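PDB 6UUF: nudix Hydrolase, RenU from Mycolicibacterium smegmatis, which probably hydrolyses nucleoside diphosphate-linked compounds such as NADH, using magnesium, as a member of the Nudix hydrolase family. Local coordinates for residues A[63-66]-A[67-71]; A[148-151]-A[152-155]. The protein carries 3 engineered substitutions. All blocks are in the same frame, centred on the assembly; numbering follows the deposited sequence.

How the interactions relate
Both interactions are local, between side chains a few residues apart in one continuous stretch, and each belongs to one of the two helices packed on the mixed sheet of the Nudix fold. Their centres lie about 22 Å apart and they do not touch. Interaction 1 begins helix 67-79: there the chemistry is mostly polar, a capping box whose hydroxyl and amide satisfy backbone N-H groups, with buried A70 touching A24 of strand 23-31. Interaction 2 lies in mid-helix in 144-158, where i to i+4 backbone bonds satisfy amides and side chains sort by side, W150 and L153 buried, Q151, R152 and E155 outward. Strand 87-98 is shared: E68 touches it in interaction 1, S149 in interaction 2.

Interaction 1: A[63-66]-A[67-71]; sequences SHET and PEQAA
The Q69 side chain folds back over T66, its CG 3.2 Å from T66 OG1 and its amide oxygen turned to the T66 backbone. Together they form a capping box at the start of helix 67-79, the helix of the Nudix box, whose loop-helix-loop runs through these residues. In one direction T66 OG1, as N-cap, accepts the first-turn amide Q69 N at 3.0 Å; in the other, Q69 OE1 takes T66 N at 3.0 Å, with an almost straight N-H...O angle of 170°. That donor lies in the carbonyl plane of the amide, on a lone pair of OE1. T66 OG1 also makes a weak hydrogen bond to the same oxygen, and a water adds a further one while donating to H64 O, so Q69 OE1 is gripped from several directions. The T66 hydroxyl can face Q69 N because OG1 sits between the backbone N and the carbonyl carbon (chi1 60°). Behind the cap, A70 N donates to T66 O at 3.0 Å and starts the regular helical ladder. E65, one residue ahead of the cap, lays OE1 against the methyl of A70, 3.5 Å from A70 CB. That oxygen also takes D62 N and a salt bridge from R73, further along helix 67-79, the glutamate-arginine pairing familiar from the Nudix box, which ties loop to helix. On the flank of T66, E68 bends at chi2 and brings OE1 to 3.5 Å from T66 CB, while the same side chain touches V88 and T91 of strand 87-98. P67 follows directly, its CD held 3.4 Å from T66 CB by the intervening peptide bond.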
ATOM      1  N   SER A  63      10.267  13.918  -3.644  1.00 33.09           N
ATOM      2  CA  SER A  63       9.980  15.354  -3.632  1.00 32.23           C
ATOM      3  C   SER A  63       9.098  15.906  -4.731  1.00 33.71           C
ATOM      4  O   SER A  63       8.446  16.892  -4.507  1.00 32.58           O
ATOM      5  CB  SER A  63      11.280  16.150  -3.680  1.00 30.54           C
ATOM      6  OG  SER A  63      12.143  15.714  -2.666  1.00 29.89           O
ATOM      7  N   HIS A  64       9.068  15.267  -5.890  1.00 32.40           N
ATOM      8  CA  HIS A  64       8.356  15.794  -7.012  1.00 35.88           C
ATOM      9  C   HIS A  64       7.076  14.972  -7.328  1.00 38.77           C
ATOM     10  O   HIS A  64       6.351  15.288  -8.250  1.00 35.58           O
ATOM     11  CB  HIS A  64       9.288  15.808  -8.192  1.00 37.05           C
ATOM     12  CG  HIS A  64       9.661  14.456  -8.657  1.00 38.67           C
ATOM     13  ND1 HIS A  64      10.566  13.667  -7.988  1.00 40.67           N
ATOM     14  CD2 HIS A  64       9.226  13.728  -9.703  1.00 40.94           C
ATOM     15  CE1 HIS A  64      10.695  12.518  -8.620  1.00 38.53           C
ATOM     16  NE2 HIS A  64       9.892  12.530  -9.662  1.00 43.14           N
ATOM     17  N   GLU A  65       6.786  13.976  -6.492  1.00 35.37           N
ATOM     18  CA  GLU A  65       5.768  12.970  -6.761  1.00 33.18           C
ATOM     19  C   GLU A  65       4.527  13.207  -5.967  1.00 32.04           C
ATOM     20  O   GLU A  65       4.564  13.648  -4.842  1.00 29.77           O
ATOM     21  CB  GLU A  65       6.248  11.610  -6.323  1.00 32.68           C
ATOM     22  CG  GLU A  65       7.245  10.976  -7.243  1.00 33.11           C
ATOM     23  CD  GLU A  65       7.658   9.603  -6.770  1.00 33.48           C
ATOM     24  OE1 GLU A  65       7.766   9.329  -5.551  1.00 36.87           O
ATOM     25  OE2 GLU A  65       7.926   8.788  -7.633  1.00 37.39           O
ATOM     26  N   THR A  66       3.411  12.822  -6.554  1.00 34.78           N
ATOM     27  CA  THR A  66       2.170  12.744  -5.811  1.00 33.33           C
ATOM     28  C   THR A  66       2.202  11.410  -5.090  1.00 31.09           C
ATOM     29  O   THR A  66       2.954  10.497  -5.530  1.00 27.81           O
ATOM     30  CB  THR A  66       0.989  12.790  -6.766  1.00 33.12           C
ATOM     31  OG1 THR A  66       1.095  11.673  -7.669  1.00 35.48           O
ATOM     32  CG2 THR A  66       0.989  14.149  -7.527  1.00 32.01           C
ATOM     33  N   PRO A  67       1.417  11.293  -3.987  1.00 28.79           N
ATOM     34  CA  PRO A  67       1.219   9.985  -3.370  1.00 31.07           C
ATOM     35  C   PRO A  67       0.841   8.896  -4.392  1.00 29.14           C
ATOM     36  O   PRO A  67       1.399   7.802  -4.329  1.00 30.27           O
ATOM     37  CB  PRO A  67       0.084  10.225  -2.338  1.00 32.34           C
ATOM     38  CG  PRO A  67      -0.004  11.690  -2.148  1.00 30.62           C
ATOM     39  CD  PRO A  67       0.536  12.331  -3.404  1.00 30.29           C
ATOM     40  N   GLU A  68      -0.031   9.211  -5.349  1.00 28.88           N
ATOM     41  CA  GLU A  68      -0.409   8.271  -6.408  1.00 31.94           C
ATOM     42  C   GLU A  68       0.767   7.770  -7.272  1.00 32.94           C
ATOM     43  O   GLU A  68       0.927   6.568  -7.537  1.00 33.31           O
ATOM     44  CB  GLU A  68      -1.630   8.710  -7.287  1.00 37.86           C
ATOM     45  CG  GLU A  68      -2.014  10.170  -7.452  1.00 45.01           C
ATOM     46  CD  GLU A  68      -2.636  10.839  -6.215  1.00 47.03           C
ATOM     47  OE1 GLU A  68      -1.834  11.341  -5.409  1.00 41.36           O
ATOM     48  OE2 GLU A  68      -3.879  10.960  -6.092  1.00 45.87           O
ATOM     49  N   GLN A  69       1.613   8.681  -7.674  1.00 33.28           N
ATOM     50  CA  GLN A  69       2.781   8.307  -8.428  1.00 33.99           C
ATOM     51  C   GLN A  69       3.684   7.451  -7.612  1.00 33.15           C
ATOM     52  O   GLN A  69       4.236   6.488  -8.127  1.00 33.72           O
ATOM     53  CB  GLN A  69       3.513   9.557  -8.894  1.00 37.48           C
ATOM     54  CG  GLN A  69       2.716  10.241  -9.977  1.00 35.28           C
ATOM     55  CD  GLN A  69       3.284  11.563 -10.354  1.00 38.23           C
ATOM     56  OE1 GLN A  69       3.691  12.336  -9.530  1.00 38.55           O
ATOM     57  NE2 GLN A  69       3.280  11.834 -11.621  1.00 45.07           N
ATOM     58  N   ALA A  70       3.849   7.786  -6.335  1.00 31.90           N
ATOM     59  CA  ALA A  70       4.803   7.050  -5.529  1.00 31.79           C
ATOM     60  C   ALA A  70       4.352   5.599  -5.386  1.00 33.36           C
ATOM     61  O   ALA A  70       5.155   4.704  -5.533  1.00 36.84           O
ATOM     62  CB  ALA A  70       4.986   7.673  -4.167  1.00 32.26           C
ATOM     63  N   ALA A  71       3.064   5.383  -5.136  1.00 30.92           N
ATOM     64  CA  ALA A  71       2.522   4.045  -4.902  1.00 29.15           C
ATOM     65  C   ALA A  71       2.543   3.179  -6.174  1.00 31.64           C
ATOM     66  O   ALA A  71       2.797   1.993  -6.137  1.00 33.33           O
ATOM     67  CB  ALA A  71       1.117   4.137  -4.344  1.00 26.99           C
TER
HETATM   68  O   HOH W   1       3.953  15.217  -9.840  1.00 43.48           O

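Interaction 2: A[148-151]-A[152-155]; sequences ASWQ and RLRE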
ATOM      1  N   ALA A 148      -4.071  -1.796  11.606  1.00 43.92           N
ATOM      2  CA  ALA A 148      -4.715  -0.734  12.348  1.00 41.81           C
ATOM      3  C   ALA A 148      -5.636   0.059  11.439  1.00 45.35           C
ATOM      4  O   ALA A 148      -6.626   0.626  11.903  1.00 46.19           O
ATOM      5  CB  ALA A 148      -3.651   0.176  12.941  1.00 40.87           C
ATOM      6  N   SER A 149      -5.289   0.100  10.145  1.00 42.28           N
ATOM      7  CA  SER A 149      -6.053   0.807   9.126  1.00 38.45           C
ATOM      8  C   SER A 149      -7.039  -0.005   8.354  1.00 35.07           C
ATOM      9  O   SER A 149      -7.909   0.570   7.699  1.00 31.97           O
ATOM     10  CB  SER A 149      -5.082   1.424   8.112  1.00 40.25           C
ATOM     11  OG  SER A 149      -4.368   2.431   8.780  1.00 44.74           O
ATOM     12  N   TRP A 150      -6.895  -1.334   8.376  1.00 33.69           N
ATOM     13  CA  TRP A 150      -7.614  -2.169   7.439  1.00 32.79           C
ATOM     14  C   TRP A 150      -9.122  -1.976   7.484  1.00 32.97           C
ATOM     15  O   TRP A 150      -9.753  -1.836   6.433  1.00 27.77           O
ATOM     16  CB  TRP A 150      -7.207  -3.648   7.607  1.00 34.67           C
ATOM     17  CG  TRP A 150      -7.947  -4.585   6.679  1.00 36.75           C
ATOM     18  CD1 TRP A 150      -8.744  -5.652   7.036  1.00 33.98           C
ATOM     19  CD2 TRP A 150      -8.021  -4.480   5.267  1.00 35.87           C
ATOM     20  NE1 TRP A 150      -9.266  -6.235   5.925  1.00 34.63           N
ATOM     21  CE2 TRP A 150      -8.830  -5.546   4.815  1.00 34.21           C
ATOM     22  CE3 TRP A 150      -7.441  -3.612   4.326  1.00 37.99           C
ATOM     23  CZ2 TRP A 150      -9.103  -5.758   3.460  1.00 34.44           C
ATOM     24  CZ3 TRP A 150      -7.716  -3.821   2.967  1.00 40.29           C
ATOM     25  CH2 TRP A 150      -8.541  -4.892   2.552  1.00 38.37           C
ATOM     26  N   GLN A 151      -9.723  -1.955   8.676  1.00 34.41           N
ATOM     27  CA  GLN A 151     -11.197  -1.871   8.730  1.00 36.59           C
ATOM     28  C   GLN A 151     -11.665  -0.584   8.102  1.00 34.53           C
ATOM     29  O   GLN A 151     -12.636  -0.568   7.341  1.00 34.36           O
ATOM     30  CB  GLN A 151     -11.731  -2.011  10.164  1.00 43.60           C
ATOM     31  CG  GLN A 151     -13.214  -1.639  10.383  1.00 49.87           C
ATOM     32  CD  GLN A 151     -14.258  -2.369   9.507  1.00 59.94           C
ATOM     33  OE1 GLN A 151     -14.031  -3.471   8.988  1.00 67.74           O
ATOM     34  NE2 GLN A 151     -15.435  -1.735   9.359  1.00 58.84           N
ATOM     35  N   ARG A 152     -10.956   0.507   8.417  1.00 38.76           N
ATOM     36  CA  ARG A 152     -11.259   1.795   7.836  1.00 39.18           C
ATOM     37  C   ARG A 152     -11.136   1.766   6.296  1.00 38.49           C
ATOM     38  O   ARG A 152     -12.069   2.188   5.607  1.00 37.52           O
ATOM     39  CB  ARG A 152     -10.396   2.872   8.464  1.00 45.79           C
ATOM     40  CG  ARG A 152     -10.864   4.296   8.166  1.00 56.67           C
ATOM     41  CD  ARG A 152     -12.183   4.688   8.877  1.00 62.16           C
ATOM     42  NE  ARG A 152     -12.672   5.985   8.357  1.00 65.09           N
ATOM     43  CZ  ARG A 152     -13.752   6.194   7.594  1.00 68.21           C
ATOM     44  NH1 ARG A 152     -14.589   5.210   7.237  1.00 69.03           N
ATOM     45  NH2 ARG A 152     -14.014   7.436   7.191  1.00 74.47           N
ATOM     46  N   LEU A 153     -10.044   1.200   5.762  1.00 34.73           N
ATOM     47  CA  LEU A 153      -9.929   1.014   4.304  1.00 34.81           C
ATOM     48  C   LEU A 153     -11.065   0.224   3.705  1.00 35.33           C
ATOM     49  O   LEU A 153     -11.494   0.519   2.598  1.00 32.48           O
ATOM     50  CB  LEU A 153      -8.613   0.321   3.918  1.00 33.92           C
ATOM     51  CG  LEU A 153      -7.436   1.239   4.111  1.00 32.86           C
ATOM     52  CD1 LEU A 153      -6.130   0.489   4.150  1.00 34.18           C
ATOM     53  CD2 LEU A 153      -7.421   2.288   3.012  1.00 37.00           C
ATOM     54  N   ARG A 154     -11.536  -0.814   4.400  1.00 36.44           N
ATOM     55  CA  ARG A 154     -12.694  -1.563   3.903  1.00 38.28           C
ATOM     56  C   ARG A 154     -13.945  -0.709   3.774  1.00 39.73           C
ATOM     57  O   ARG A 154     -14.697  -0.832   2.793  1.00 35.61           O
ATOM     58  CB  ARG A 154     -12.984  -2.713   4.836  1.00 40.42           C
ATOM     59  CG  ARG A 154     -11.985  -3.817   4.690  1.00 43.28           C
ATOM     60  CD  ARG A 154     -12.592  -4.906   3.856  1.00 49.65           C
ATOM     61  NE  ARG A 154     -13.213  -5.888   4.710  1.00 47.63           N
ATOM     62  CZ  ARG A 154     -13.974  -6.883   4.282  1.00 48.43           C
ATOM     63  NH1 ARG A 154     -14.305  -7.020   2.988  1.00 52.59           N
ATOM     64  NH2 ARG A 154     -14.421  -7.736   5.179  1.00 49.37           N
ATOM     65  N   GLU A 155     -14.179   0.138   4.784  1.00 42.27           N
ATOM     66  CA  GLU A 155     -15.347   1.037   4.760  1.00 43.24           C
ATOM     67  C   GLU A 155     -15.243   1.966   3.534  1.00 39.36           C
ATOM     68  O   GLU A 155     -16.187   2.165   2.780  1.00 41.54           O
ATOM     69  CB  GLU A 155     -15.448   1.833   6.063  1.00 45.08           C
ATOM     70  CG  GLU A 155     -15.765   0.960   7.264  1.00 51.00           C
ATOM     71  CD  GLU A 155     -15.619   1.613   8.639  1.00 61.21           C
ATOM     72  OE1 GLU A 155     -15.184   2.784   8.766  1.00 70.72           O
ATOM     73  OE2 GLU A 155     -15.942   0.919   9.633  1.00 65.19           O
TER
HETATM   74  O   HOH W   2      -9.382   0.807  10.784  1.00 38.08           O
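R154 lays its CG over one face of the W150 indole, 3.9 Å from the centroid of the six-membered ring and 24° off its normal, a CH-pi contact offset toward the rim. R154 CD follows along the same ring, 3.6 Å from W150 CZ2, and the guanidinium beyond lies almost parallel to the indole, the planes 5° apart, with W150 NE1 placed obliquely to it. Bends at chi2 and chi3 carry the arginine's charge to D135, which takes R154 NH2 in a salt bridge. On this packed side W150 CE3 also meets L153 CB at 4.1 Å, the two side chains crossing at about a right angle. F146, V137 and A138 add further contacts to the indole. The whole stretch belongs to helix 144-158, which packs on the sheet of the Nudix fold and carries i to i+4 backbone bonds here, from L153 N to S149 O, R154 N to W150 O and E155 N to Q151 O. S149 OG reaches across to T94 O of strand 87-98 in a weak hydrogen bond. The outward side is looser and polar. There the chain of Q151, bent at chi2, brings NE2 to E155 OE2 at 2.7 Å, on its anti side but well out of the carboxylate plane, with amide and carboxylate planes 83° apart. E155 OE1 uses its anti lone pair to take R152 NH1 at 2.9 Å in a salt bridge, the oxygen lying somewhat out of the guanidinium plane. With E155 cut back to an alanine, R152 would probably lose this countercharge and the Q151 amide the acceptor that fixes its turn. Nearby, a water links A148 O, to which it donates, with R152 N, from which it accepts at 2.9 Å.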